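Local coordinates for pentafunctional AROM polypeptide (Schizosaccharomyces pombe, PDB 5SWV), which catalyses several steps of the shikimate pathway, with this fragment carrying its 3-dehydroquinate dehydratase and shikimate dehydrogenase parts, at residues 87-92 / 116-121; 156-161 / 166-171; 400-405 / 455-460. All coordinates share one frame; numbering follows the deposited sequence.

Along the chain the three contacts follow in series, neither nesting nor crossing. Contact 1 closes a loop that runs through helix 94-106 and strand 111-115, joining two successive beta-alpha connections of the dehydroquinase TIM barrel. Contact 2 closes a much tighter turn, packing helix 152-162 onto strand 167-173 in the same barrel. The two are neighbours: Leu116 of contact 1 lies against Leu160 and Ala161 of contact 2. Contact 3 belongs to a different sheet, the six-stranded parallel one, where 49 intervening residues bring helix 455-466 back onto strand 398-403. Its centre lies about 64 Å from that of contact 1 and 63 Å from that of contact 2.

Contact 1: 87-92 / 116-121; sequences GLFPND and LGWSSE
Phe89 and Trp118 meet between two successive beta-alpha connections of the TIM barrel, one leading from strand 76-79 to helix 94-106 and the other from strand 111-115 to helix 120-128. The indole presents the rim of its six-membered ring: Trp118 CH2 lies 4.3 Å from Phe89 CD2, with the phenyl carbon near the indole plane. Relative to the phenyl ring the approach is oblique, so the aromatic groups touch without stacking. Two backbone carbonyls complete the edge of the contact. Pro90 O sits near the plane of the indole, 4.3 Å from Trp118 CH2, while Asn91 O comes obliquely to within 3.8 Å of Trp118 CZ3. With Trp118 CG anti to the carbonyl carbon (chi1 -59°), the indole is directed to the 87-92 loop. One face of the Phe89 ring is packed by its own successor, Pro90 CD standing 3.5 Å above the plane of that ring and offset toward its rim. The touch is small and mainly apolar. Both rings also rest on Ala97 of helix 94-106, where Trp118 further meets Glu94 and Met101. Ser119, at the N-cap of helix 120-128, bonds through OG to both Thr122 N and the Glu94 carboxylate, tying the start of this helix to helix 94-106.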
ATOM      1  N   GLY A  87     -20.452  10.059  16.810  1.00 32.21           N
ATOM      2  CA  GLY A  87     -19.715   8.939  17.383  1.00 32.59           C
ATOM      3  C   GLY A  87     -20.255   8.537  18.737  1.00 33.03           C
ATOM      4  O   GLY A  87     -21.395   8.829  19.054  1.00 33.50           O
ATOM      5  N   LEU A  88     -19.424   7.857  19.520  1.00 33.75           N
ATOM      6  CA  LEU A  88     -19.832   7.241  20.789  1.00 34.90           C
ATOM      7  C   LEU A  88     -19.158   7.823  22.015  1.00 35.16           C
ATOM      8  O   LEU A  88     -19.506   7.444  23.123  1.00 36.73           O
ATOM      9  CB  LEU A  88     -19.534   5.733  20.752  1.00 35.54           C
ATOM     10  CG  LEU A  88     -20.147   4.936  19.577  1.00 36.20           C
ATOM     11  CD1 LEU A  88     -19.693   3.470  19.589  1.00 36.34           C
ATOM     12  CD2 LEU A  88     -21.675   5.042  19.574  1.00 35.60           C
ATOM     13  N   PHE A  89     -18.209   8.732  21.832  1.00 34.98           N
ATOM     14  CA  PHE A  89     -17.411   9.214  22.933  1.00 35.55           C
ATOM     15  C   PHE A  89     -18.191  10.312  23.619  1.00 35.37           C
ATOM     16  O   PHE A  89     -18.727  11.176  22.948  1.00 35.12           O
ATOM     17  CB  PHE A  89     -16.047   9.746  22.437  1.00 36.20           C
ATOM     18  CG  PHE A  89     -15.007   9.903  23.523  1.00 35.76           C
ATOM     19  CD1 PHE A  89     -14.145   8.858  23.835  1.00 36.08           C
ATOM     20  CD2 PHE A  89     -14.875  11.105  24.209  1.00 36.13           C
ATOM     21  CE1 PHE A  89     -13.174   9.002  24.829  1.00 36.58           C
ATOM     22  CE2 PHE A  89     -13.907  11.266  25.200  1.00 36.34           C
ATOM     23  CZ  PHE A  89     -13.059  10.211  25.514  1.00 36.61           C
ATOM     24  N   PRO A  90     -18.246  10.292  24.960  1.00 35.83           N
ATOM     25  CA  PRO A  90     -18.961  11.340  25.680  1.00 36.04           C
ATOM     26  C   PRO A  90     -18.370  12.729  25.462  1.00 36.76           C
ATOM     27  O   PRO A  90     -17.161  12.897  25.511  1.00 36.84           O
ATOM     28  CB  PRO A  90     -18.786  10.940  27.137  1.00 36.54           C
ATOM     29  CG  PRO A  90     -18.397   9.499  27.109  1.00 36.56           C
ATOM     30  CD  PRO A  90     -17.610   9.331  25.875  1.00 35.82           C
ATOM     31  N   ASN A  91     -19.228  13.713  25.237  1.00 37.84           N
ATOM     32  CA  ASN A  91     -18.791  15.097  25.060  1.00 39.31           C
ATOM     33  C   ASN A  91     -18.262  15.748  26.323  1.00 40.29           C
ATOM     34  O   ASN A  91     -17.473  16.682  26.225  1.00 40.75           O
ATOM     35  CB  ASN A  91     -19.926  15.972  24.516  1.00 39.53           C
ATOM     36  CG  ASN A  91     -20.274  15.639  23.086  1.00 39.76           C
ATOM     37  OD1 ASN A  91     -19.494  15.891  22.171  1.00 39.43           O
ATOM     38  ND2 ASN A  91     -21.450  15.071  22.885  1.00 40.58           N
ATOM     39  N   ASP A  92     -18.710  15.293  27.493  1.00 41.29           N
ATOM     40  CA  ASP A  92     -18.314  15.963  28.733  1.00 43.30           C
ATOM     41  C   ASP A  92     -16.879  15.637  29.146  1.00 43.08           C
ATOM     42  O   ASP A  92     -16.335  16.342  29.973  1.00 43.03           O
ATOM     43  CB  ASP A  92     -19.325  15.784  29.898  1.00 45.30           C
ATOM     44  CG  ASP A  92     -19.766  14.329  30.122  1.00 48.23           C
ATOM     45  OD1 ASP A  92     -18.946  13.401  29.995  1.00 51.27           O
ATOM     46  OD2 ASP A  92     -20.961  14.100  30.434  1.00 50.58           O
ATOM     47  N   LEU A 116     -13.730  20.373  16.560  1.00 33.13           N
ATOM     48  CA  LEU A 116     -13.813  21.797  16.846  1.00 33.10           C
ATOM     49  C   LEU A 116     -14.842  22.106  17.968  1.00 32.62           C
ATOM     50  O   LEU A 116     -15.111  23.268  18.269  1.00 32.13           O
ATOM     51  CB  LEU A 116     -14.112  22.560  15.539  1.00 33.41           C
ATOM     52  CG  LEU A 116     -12.959  22.500  14.516  1.00 33.64           C
ATOM     53  CD1 LEU A 116     -13.402  22.555  13.064  1.00 33.89           C
ATOM     54  CD2 LEU A 116     -11.962  23.609  14.773  1.00 33.94           C
ATOM     55  N   GLY A 117     -15.428  21.065  18.563  1.00 32.35           N
ATOM     56  CA  GLY A 117     -16.225  21.208  19.779  1.00 32.32           C
ATOM     57  C   GLY A 117     -15.426  21.213  21.055  1.00 32.09           C
ATOM     58  O   GLY A 117     -15.972  21.561  22.083  1.00 32.06           O
ATOM     59  N   TRP A 118     -14.153  20.804  21.005  1.00 32.05           N
ATOM     60  CA  TRP A 118     -13.277  20.860  22.181  1.00 32.49           C
ATOM     61  C   TRP A 118     -12.846  22.309  22.458  1.00 33.71           C
ATOM     62  O   TRP A 118     -12.768  23.129  21.538  1.00 35.04           O
ATOM     63  CB  TRP A 118     -12.015  20.017  21.995  1.00 31.92           C
ATOM     64  CG  TRP A 118     -12.207  18.554  21.728  1.00 30.96           C
ATOM     65  CD1 TRP A 118     -11.691  17.851  20.678  1.00 30.61           C
ATOM     66  CD2 TRP A 118     -12.914  17.607  22.537  1.00 30.10           C
ATOM     67  NE1 TRP A 118     -12.043  16.524  20.776  1.00 30.60           N
ATOM     68  CE2 TRP A 118     -12.802  16.352  21.906  1.00 30.19           C
ATOM     69  CE3 TRP A 118     -13.638  17.696  23.721  1.00 30.28           C
ATOM     70  CZ2 TRP A 118     -13.391  15.196  22.423  1.00 29.92           C
ATOM     71  CZ3 TRP A 118     -14.228  16.540  24.237  1.00 30.30           C
ATOM     72  CH2 TRP A 118     -14.098  15.311  23.585  1.00 29.92           C
ATOM     73  N   SER A 119     -12.549  22.623  23.715  1.00 33.80           N
ATOM     74  CA  SER A 119     -12.137  23.971  24.084  1.00 34.11           C
ATOM     75  C   SER A 119     -10.903  24.405  23.298  1.00 34.12           C
ATOM     76  O   SER A 119     -10.085  23.585  22.881  1.00 33.52           O
ATOM     77  CB  SER A 119     -11.840  24.069  25.591  1.00 34.61           C
ATOM     78  OG  SER A 119     -10.704  23.304  25.947  1.00 33.94           O
ATOM     79  N   SER A 120     -10.791  25.709  23.101  1.00 34.55           N
ATOM     80  CA  SER A 120      -9.663  26.277  22.397  1.00 35.11           C
ATOM     81  C   SER A 120      -8.393  26.072  23.210  1.00 36.15           C
ATOM     82  O   SER A 120      -7.305  25.957  22.647  1.00 37.31           O
ATOM     83  CB  SER A 120      -9.903  27.760  22.125  1.00 35.52           C
ATOM     84  OG  SER A 120     -10.209  28.452  23.325  1.00 36.17           O
ATOM     85  N   GLU A 121      -8.532  26.013  24.531  1.00 36.81           N
ATOM     86  CA  GLU A 121      -7.423  25.651  25.398  1.00 37.59           C
ATOM     87  C   GLU A 121      -6.892  24.271  25.035  1.00 36.38           C
ATOM     88  O   GLU A 121      -5.685  24.102  24.849  1.00 37.01           O
ATOM     89  CB  GLU A 121      -7.818  25.698  26.893  1.00 39.26           C
ATOM     90  CG  GLU A 121      -6.610  25.624  27.848  1.00 40.55           C
ATOM     91  CD  GLU A 121      -6.977  25.431  29.312  1.00 41.19           C
ATOM     92  OE1 GLU A 121      -6.071  25.112  30.112  1.00 40.44           O
ATOM     93  OE2 GLU A 121      -8.165  25.583  29.663  1.00 43.00           O
TER

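Contact 2: 156-161 / 166-171; sequences QKVELA and DVIKLV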
ATOM      1  N   GLN A 156     -17.225  30.374  10.700  1.00 44.05           N
ATOM      2  CA  GLN A 156     -16.715  30.487  12.081  1.00 44.21           C
ATOM      3  C   GLN A 156     -15.823  29.324  12.462  1.00 42.31           C
ATOM      4  O   GLN A 156     -14.793  29.511  13.092  1.00 41.98           O
ATOM      5  CB  GLN A 156     -17.847  30.544  13.087  1.00 45.53           C
ATOM      6  CG  GLN A 156     -18.587  31.848  13.063  1.00 47.20           C
ATOM      7  CD  GLN A 156     -19.818  31.771  13.920  1.00 49.38           C
ATOM      8  OE1 GLN A 156     -20.858  31.267  13.486  1.00 50.81           O
ATOM      9  NE2 GLN A 156     -19.705  32.237  15.156  1.00 50.56           N
ATOM     10  N   LYS A 157     -16.254  28.129  12.083  1.00 41.21           N
ATOM     11  CA  LYS A 157     -15.466  26.915  12.249  1.00 40.70           C
ATOM     12  C   LYS A 157     -14.158  26.903  11.458  1.00 40.20           C
ATOM     13  O   LYS A 157     -13.144  26.433  11.964  1.00 39.99           O
ATOM     14  CB  LYS A 157     -16.301  25.676  11.889  1.00 40.05           C
ATOM     15  CG  LYS A 157     -17.440  25.391  12.850  1.00 39.95           C
ATOM     16  CD  LYS A 157     -16.956  25.365  14.292  1.00 39.60           C
ATOM     17  CE  LYS A 157     -17.906  24.611  15.190  1.00 39.34           C
ATOM     18  NZ  LYS A 157     -19.039  25.465  15.575  1.00 39.57           N
ATOM     19  N   VAL A 158     -14.180  27.399  10.228  1.00 40.09           N
ATOM     20  CA  VAL A 158     -12.954  27.486   9.443  1.00 40.60           C
ATOM     21  C   VAL A 158     -11.981  28.476  10.096  1.00 41.52           C
ATOM     22  O   VAL A 158     -10.782  28.212  10.158  1.00 39.69           O
ATOM     23  CB  VAL A 158     -13.256  27.817   7.966  1.00 40.53           C
ATOM     24  CG1 VAL A 158     -11.995  28.181   7.180  1.00 40.60           C
ATOM     25  CG2 VAL A 158     -13.931  26.619   7.318  1.00 40.43           C
ATOM     26  N   GLU A 159     -12.519  29.580  10.618  1.00 43.61           N
ATOM     27  CA  GLU A 159     -11.715  30.608  11.274  1.00 44.74           C
ATOM     28  C   GLU A 159     -10.995  30.013  12.478  1.00 43.45           C
ATOM     29  O   GLU A 159      -9.783  30.178  12.616  1.00 43.86           O
ATOM     30  CB  GLU A 159     -12.568  31.816  11.702  1.00 47.43           C
ATOM     31  CG  GLU A 159     -11.748  33.105  11.841  1.00 51.67           C
ATOM     32  CD  GLU A 159     -12.289  34.103  12.878  1.00 55.21           C
ATOM     33  OE1 GLU A 159     -13.519  34.114  13.136  1.00 59.02           O
ATOM     34  OE2 GLU A 159     -11.479  34.897  13.429  1.00 56.02           O
ATOM     35  N   LEU A 160     -11.736  29.310  13.327  1.00 41.71           N
ATOM     36  CA  LEU A 160     -11.161  28.662  14.510  1.00 41.66           C
ATOM     37  C   LEU A 160     -10.107  27.619  14.129  1.00 40.60           C
ATOM     38  O   LEU A 160      -9.049  27.532  14.759  1.00 39.99           O
ATOM     39  CB  LEU A 160     -12.271  28.004  15.349  1.00 42.45           C
ATOM     40  CG  LEU A 160     -11.866  27.093  16.523  1.00 42.91           C
ATOM     41  CD1 LEU A 160     -10.940  27.832  17.493  1.00 43.82           C
ATOM     42  CD2 LEU A 160     -13.090  26.535  17.248  1.00 42.47           C
ATOM     43  N   ALA A 161     -10.412  26.845  13.089  1.00 39.98           N
ATOM     44  CA  ALA A 161      -9.559  25.744  12.638  1.00 39.74           C
ATOM     45  C   ALA A 161      -8.253  26.205  12.013  1.00 39.48           C
ATOM     46  O   ALA A 161      -7.236  25.525  12.132  1.00 38.35           O
ATOM     47  CB  ALA A 161     -10.311  24.866  11.646  1.00 39.43           C
ATOM     48  N   ASP A 166      -3.712  21.280   9.871  1.00 36.62           N
ATOM     49  CA  ASP A 166      -3.035  20.774   8.676  1.00 37.52           C
ATOM     50  C   ASP A 166      -4.046  20.330   7.597  1.00 37.18           C
ATOM     51  O   ASP A 166      -3.734  20.349   6.403  1.00 37.60           O
ATOM     52  CB  ASP A 166      -2.125  19.600   9.034  1.00 38.41           C
ATOM     53  CG  ASP A 166      -1.020  19.994   9.977  1.00 39.06           C
ATOM     54  OD1 ASP A 166      -0.064  20.642   9.518  1.00 40.73           O
ATOM     55  OD2 ASP A 166      -1.096  19.660  11.176  1.00 39.64           O
ATOM     56  N   VAL A 167      -5.215  19.860   8.036  1.00 35.96           N
ATOM     57  CA  VAL A 167      -6.336  19.505   7.164  1.00 35.14           C
ATOM     58  C   VAL A 167      -7.611  19.969   7.848  1.00 34.85           C
ATOM     59  O   VAL A 167      -7.668  19.984   9.077  1.00 35.49           O
ATOM     60  CB  VAL A 167      -6.437  17.978   6.953  1.00 34.77           C
ATOM     61  CG1 VAL A 167      -7.611  17.628   6.019  1.00 34.47           C
ATOM     62  CG2 VAL A 167      -5.113  17.419   6.439  1.00 33.98           C
ATOM     63  N   ILE A 168      -8.624  20.361   7.073  1.00 34.16           N
ATOM     64  CA  ILE A 168      -9.922  20.722   7.645  1.00 33.10           C
ATOM     65  C   ILE A 168     -10.951  19.774   7.076  1.00 32.96           C
ATOM     66  O   ILE A 168     -10.958  19.502   5.886  1.00 32.24           O
ATOM     67  CB  ILE A 168     -10.309  22.176   7.367  1.00 33.10           C
ATOM     68  CG1 ILE A 168      -9.285  23.119   8.007  1.00 33.47           C
ATOM     69  CG2 ILE A 168     -11.698  22.467   7.924  1.00 32.99           C
ATOM     70  CD1 ILE A 168      -9.518  24.599   7.743  1.00 33.86           C
ATOM     71  N   LYS A 169     -11.811  19.259   7.945  1.00 33.61           N
ATOM     72  CA  LYS A 169     -12.855  18.330   7.560  1.00 33.85           C
ATOM     73  C   LYS A 169     -14.189  18.926   7.983  1.00 34.10           C
ATOM     74  O   LYS A 169     -14.422  19.144   9.165  1.00 33.29           O
ATOM     75  CB  LYS A 169     -12.610  16.994   8.228  1.00 34.20           C
ATOM     76  CG  LYS A 169     -13.607  15.908   7.883  1.00 34.98           C
ATOM     77  CD  LYS A 169     -13.330  14.690   8.753  1.00 36.06           C
ATOM     78  CE  LYS A 169     -14.607  13.939   9.081  1.00 37.71           C
ATOM     79  NZ  LYS A 169     -14.832  12.804   8.152  1.00 38.57           N
ATOM     80  N   LEU A 170     -15.055  19.200   7.010  1.00 34.83           N
ATOM     81  CA  LEU A 170     -16.385  19.748   7.277  1.00 35.40           C
ATOM     82  C   LEU A 170     -17.398  18.804   6.671  1.00 35.79           C
ATOM     83  O   LEU A 170     -17.313  18.498   5.481  1.00 35.18           O
ATOM     84  CB  LEU A 170     -16.534  21.125   6.652  1.00 35.51           C
ATOM     85  CG  LEU A 170     -15.502  22.163   7.072  1.00 36.09           C
ATOM     86  CD1 LEU A 170     -15.744  23.457   6.312  1.00 36.33           C
ATOM     87  CD2 LEU A 170     -15.527  22.410   8.578  1.00 36.24           C
ATOM     88  N   VAL A 171     -18.350  18.345   7.486  1.00 36.13           N
ATOM     89  CA  VAL A 171     -19.344  17.382   7.026  1.00 36.50           C
ATOM     90  C   VAL A 171     -20.755  17.808   7.375  1.00 36.53           C
ATOM     91  O   VAL A 171     -21.094  17.892   8.539  1.00 36.46           O
ATOM     92  CB  VAL A 171     -19.109  15.988   7.621  1.00 36.24           C
ATOM     93  CG1 VAL A 171     -20.120  15.003   7.034  1.00 36.12           C
ATOM     94  CG2 VAL A 171     -17.679  15.537   7.356  1.00 36.10           C
TER
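Val158, Ala161, Ile168 and Leu170 form the helix-to-strand interface of a beta-alpha-beta unit in the TIM barrel, made of strand 134-140, helix 152-162 and strand 167-173. Val158 CG2 touches Leu170 CD1 at 3.8 Å, and these two side chains cross at about a right angle. The other branch of the same valine, CG1, is 4.4 Å from Ile168 CD1, so Val158 bridges both strand residues. One turn along the helix, Ala161 CB lies 4.0 Å from Ile168 CD1 and also meets the CG1 methylene. Ile168 CG1 stands anti to the carbonyl carbon (chi1 -62°), and the chain extends from there so that CD1 touches both Val158 and Ala161. Behind these apolar contacts, the short helix and strand segments run nearly antiparallel, at 158°, with their axes 9.8 Å apart. Alternation along the strand sends Ile168 and Leu170 to the helix, while the intervening Lys169 packs against His140 and Phe201 of the adjoining strands. Farther out, Met137 and Leu116 pack against Ala161, and Lys157 makes a cation-pi contact with Trp139; these tie the helix to strand 134-140 and the connection after strand 111-115. Just before the strand, Asp166 OD2 accepts a hydrogen bond from Leu135 N and forms a salt bridge with Lys130 NZ.

Contact 3: 400-405 / 455-460; sequences YLLNRT and EKVASV
Leu402 projects from strand 398-403 toward two valines one turn apart on helix 455-466, within the Rossmann-type, six-stranded parallel sheet of the shikimate dehydrogenase part. Leu402 CD2 makes the closest approach to both, 4.2 Å from Val460 CG1 and 4.5 Å from Val457 CG1, the two directions opening at nearly a right angle, so that it sits against both isopropyl groups at once. Leu402 CD1 is only slightly farther from Val460 CG1, at 4.5 Å. Leu402 CB already points to the helix, and with CG trans to the backbone N (chi1 176°) the methyls are carried farther that way. Each valine likewise holds CG1 trans to its own N, and it is this branch that both offer to the leucine. The other methyl of Val457 is turned toward the chain leaving the strand, where Val457 CG2 lies 4.7 Å from Arg404 CG. Lys456 reaches toward the backbone here with its end. Its chain bends at chi2 and chi4 and brings Lys456 NZ to 3.7 Å from Arg404 O, an approach too long to count as a hydrogen bond. The ammonium also forms a long, weak ion pair with Asp428. The apolar side is continued by Leu376 and Ile425, on the strands flanking 398-403, which pack against Leu402, and by Ile430, which touches Val460. The residues leaving the second strand of this sheet lie where dehydrogenases of this fold commonly meet the adenosine ribose of their cofactor. Among them, the Thr405 side chain caps a backbone N in the first turn of helix 406-413. Ser427 OG stands between strand and helix, bonded weakly to Lys456 NZ and by a regular hydrogen bond to Asn403 O.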
ATOM      1  N   TYR A 400      24.429 -13.063   2.085  1.00 36.02           N
ATOM      2  CA  TYR A 400      25.295 -14.109   1.529  1.00 36.01           C
ATOM      3  C   TYR A 400      24.903 -14.420   0.090  1.00 35.45           C
ATOM      4  O   TYR A 400      23.712 -14.444  -0.248  1.00 34.64           O
ATOM      5  CB  TYR A 400      25.304 -15.368   2.420  1.00 36.44           C
ATOM      6  CG  TYR A 400      26.055 -15.119   3.706  1.00 37.01           C
ATOM      7  CD1 TYR A 400      25.409 -14.584   4.824  1.00 37.52           C
ATOM      8  CD2 TYR A 400      27.427 -15.337   3.790  1.00 37.35           C
ATOM      9  CE1 TYR A 400      26.103 -14.310   6.003  1.00 37.81           C
ATOM     10  CE2 TYR A 400      28.128 -15.069   4.961  1.00 37.97           C
ATOM     11  CZ  TYR A 400      27.460 -14.551   6.072  1.00 38.08           C
ATOM     12  OH  TYR A 400      28.145 -14.273   7.242  1.00 38.53           O
ATOM     13  N   LEU A 401      25.912 -14.638  -0.754  1.00 34.83           N
ATOM     14  CA  LEU A 401      25.711 -14.842  -2.184  1.00 34.97           C
ATOM     15  C   LEU A 401      26.425 -16.099  -2.667  1.00 35.59           C
ATOM     16  O   LEU A 401      27.638 -16.215  -2.525  1.00 36.16           O
ATOM     17  CB  LEU A 401      26.219 -13.631  -2.941  1.00 34.80           C
ATOM     18  CG  LEU A 401      26.091 -13.644  -4.467  1.00 35.45           C
ATOM     19  CD1 LEU A 401      24.654 -13.853  -4.932  1.00 35.99           C
ATOM     20  CD2 LEU A 401      26.628 -12.347  -5.046  1.00 35.54           C
ATOM     21  N   LEU A 402      25.674 -17.021  -3.263  1.00 35.88           N
ATOM     22  CA  LEU A 402      26.165 -18.355  -3.555  1.00 36.47           C
ATOM     23  C   LEU A 402      25.944 -18.732  -5.007  1.00 37.26           C
ATOM     24  O   LEU A 402      24.820 -18.623  -5.517  1.00 37.82           O
ATOM     25  CB  LEU A 402      25.459 -19.358  -2.664  1.00 36.91           C
ATOM     26  CG  LEU A 402      25.786 -20.843  -2.895  1.00 38.24           C
ATOM     27  CD1 LEU A 402      27.267 -21.164  -2.675  1.00 38.26           C
ATOM     28  CD2 LEU A 402      24.920 -21.702  -1.987  1.00 38.79           C
ATOM     29  N   ASN A 403      27.014 -19.213  -5.647  1.00 38.09           N
ATOM     30  CA  ASN A 403      27.011 -19.593  -7.055  1.00 39.12           C
ATOM     31  C   ASN A 403      27.969 -20.724  -7.396  1.00 40.66           C
ATOM     32  O   ASN A 403      28.791 -21.138  -6.581  1.00 41.87           O
ATOM     33  CB  ASN A 403      27.353 -18.374  -7.907  1.00 38.93           C
ATOM     34  CG  ASN A 403      26.197 -17.408  -8.006  1.00 38.58           C
ATOM     35  OD1 ASN A 403      25.180 -17.725  -8.605  1.00 38.86           O
ATOM     36  ND2 ASN A 403      26.329 -16.245  -7.388  1.00 38.34           N
ATOM     37  N   ARG A 404      27.839 -21.220  -8.621  1.00 42.17           N
ATOM     38  CA  ARG A 404      28.731 -22.239  -9.166  1.00 43.11           C
ATOM     39  C   ARG A 404      30.151 -21.715  -9.241  1.00 42.24           C
ATOM     40  O   ARG A 404      31.068 -22.454  -8.962  1.00 42.94           O
ATOM     41  CB  ARG A 404      28.278 -22.690 -10.563  1.00 44.38           C
ATOM     42  CG  ARG A 404      27.011 -23.537 -10.570  1.00 45.52           C
ATOM     43  CD  ARG A 404      26.308 -23.423 -11.914  1.00 46.67           C
ATOM     44  NE  ARG A 404      25.184 -24.355 -12.057  1.00 47.82           N
ATOM     45  CZ  ARG A 404      25.290 -25.658 -12.336  1.00 48.47           C
ATOM     46  NH1 ARG A 404      26.479 -26.227 -12.492  1.00 49.49           N
ATOM     47  NH2 ARG A 404      24.195 -26.406 -12.462  1.00 48.52           N
ATOM     48  N   THR A 405      30.325 -20.451  -9.618  1.00 41.64           N
ATOM     49  CA  THR A 405      31.658 -19.846  -9.716  1.00 41.65           C
ATOM     50  C   THR A 405      31.738 -18.487  -9.021  1.00 41.89           C
ATOM     51  O   THR A 405      30.728 -17.794  -8.834  1.00 41.69           O
ATOM     52  CB  THR A 405      32.140 -19.709 -11.194  1.00 41.55           C
ATOM     53  OG1 THR A 405      31.466 -18.626 -11.864  1.00 40.90           O
ATOM     54  CG2 THR A 405      31.926 -21.026 -11.971  1.00 41.48           C
ATOM     55  N   GLU A 455      26.291 -31.720  -6.526  1.00 76.22           N
ATOM     56  CA  GLU A 455      26.161 -32.015  -5.092  1.00 78.99           C
ATOM     57  C   GLU A 455      27.202 -31.323  -4.228  1.00 75.94           C
ATOM     58  O   GLU A 455      27.188 -31.496  -3.013  1.00 76.20           O
ATOM     59  CB  GLU A 455      26.139 -33.527  -4.811  1.00 83.54           C
ATOM     60  CG  GLU A 455      27.456 -34.275  -5.020  1.00 88.58           C
ATOM     61  CD  GLU A 455      27.324 -35.791  -4.839  1.00 93.30           C
ATOM     62  OE1 GLU A 455      26.225 -36.292  -4.484  1.00 94.14           O
ATOM     63  OE2 GLU A 455      28.334 -36.500  -5.055  1.00 94.91           O
ATOM     64  N   LYS A 456      28.106 -30.565  -4.840  1.00 72.09           N
ATOM     65  CA  LYS A 456      28.957 -29.680  -4.077  1.00 71.96           C
ATOM     66  C   LYS A 456      28.308 -28.317  -3.783  1.00 69.78           C
ATOM     67  O   LYS A 456      28.731 -27.634  -2.862  1.00 71.30           O
ATOM     68  CB  LYS A 456      30.326 -29.535  -4.746  1.00 73.57           C
ATOM     69  CG  LYS A 456      30.412 -28.609  -5.954  1.00 73.86           C
ATOM     70  CD  LYS A 456      31.739 -27.850  -5.936  1.00 73.81           C
ATOM     71  CE  LYS A 456      31.951 -27.044  -7.204  1.00 73.37           C
ATOM     72  NZ  LYS A 456      31.255 -25.727  -7.215  1.00 72.37           N
ATOM     73  N   VAL A 457      27.313 -27.902  -4.566  1.00 66.55           N
ATOM     74  CA  VAL A 457      26.544 -26.686  -4.257  1.00 62.70           C
ATOM     75  C   VAL A 457      25.354 -27.048  -3.384  1.00 60.04           C
ATOM     76  O   VAL A 457      25.059 -26.348  -2.422  1.00 57.88           O
ATOM     77  CB  VAL A 457      26.073 -25.952  -5.533  1.00 63.41           C
ATOM     78  CG1 VAL A 457      25.118 -24.802  -5.208  1.00 63.19           C
ATOM     79  CG2 VAL A 457      27.270 -25.416  -6.298  1.00 63.84           C
ATOM     80  N   ALA A 458      24.669 -28.133  -3.737  1.00 59.79           N
ATOM     81  CA  ALA A 458      23.527 -28.647  -2.958  1.00 59.62           C
ATOM     82  C   ALA A 458      23.890 -28.885  -1.494  1.00 59.29           C
ATOM     83  O   ALA A 458      23.137 -28.530  -0.584  1.00 57.79           O
ATOM     84  CB  ALA A 458      23.014 -29.941  -3.579  1.00 59.54           C
ATOM     85  N   SER A 459      25.051 -29.508  -1.307  1.00 59.99           N
ATOM     86  CA  SER A 459      25.652 -29.754  -0.003  1.00 60.21           C
ATOM     87  C   SER A 459      25.701 -28.523   0.898  1.00 58.44           C
ATOM     88  O   SER A 459      25.402 -28.611   2.086  1.00 59.69           O
ATOM     89  CB  SER A 459      27.077 -30.270  -0.213  1.00 62.56           C
ATOM     90  OG  SER A 459      27.849 -30.166   0.968  1.00 65.75           O
ATOM     91  N   VAL A 460      26.091 -27.391   0.318  1.00 56.09           N
ATOM     92  CA  VAL A 460      26.207 -26.115   1.037  1.00 54.13           C
ATOM     93  C   VAL A 460      24.827 -25.549   1.380  1.00 52.63           C
ATOM     94  O   VAL A 460      24.601 -25.038   2.481  1.00 50.71           O
ATOM     95  CB  VAL A 460      26.957 -25.051   0.192  1.00 53.97           C
ATOM     96  CG1 VAL A 460      27.137 -23.755   0.979  1.00 53.82           C
ATOM     97  CG2 VAL A 460      28.302 -25.578  -0.279  1.00 54.56           C
TER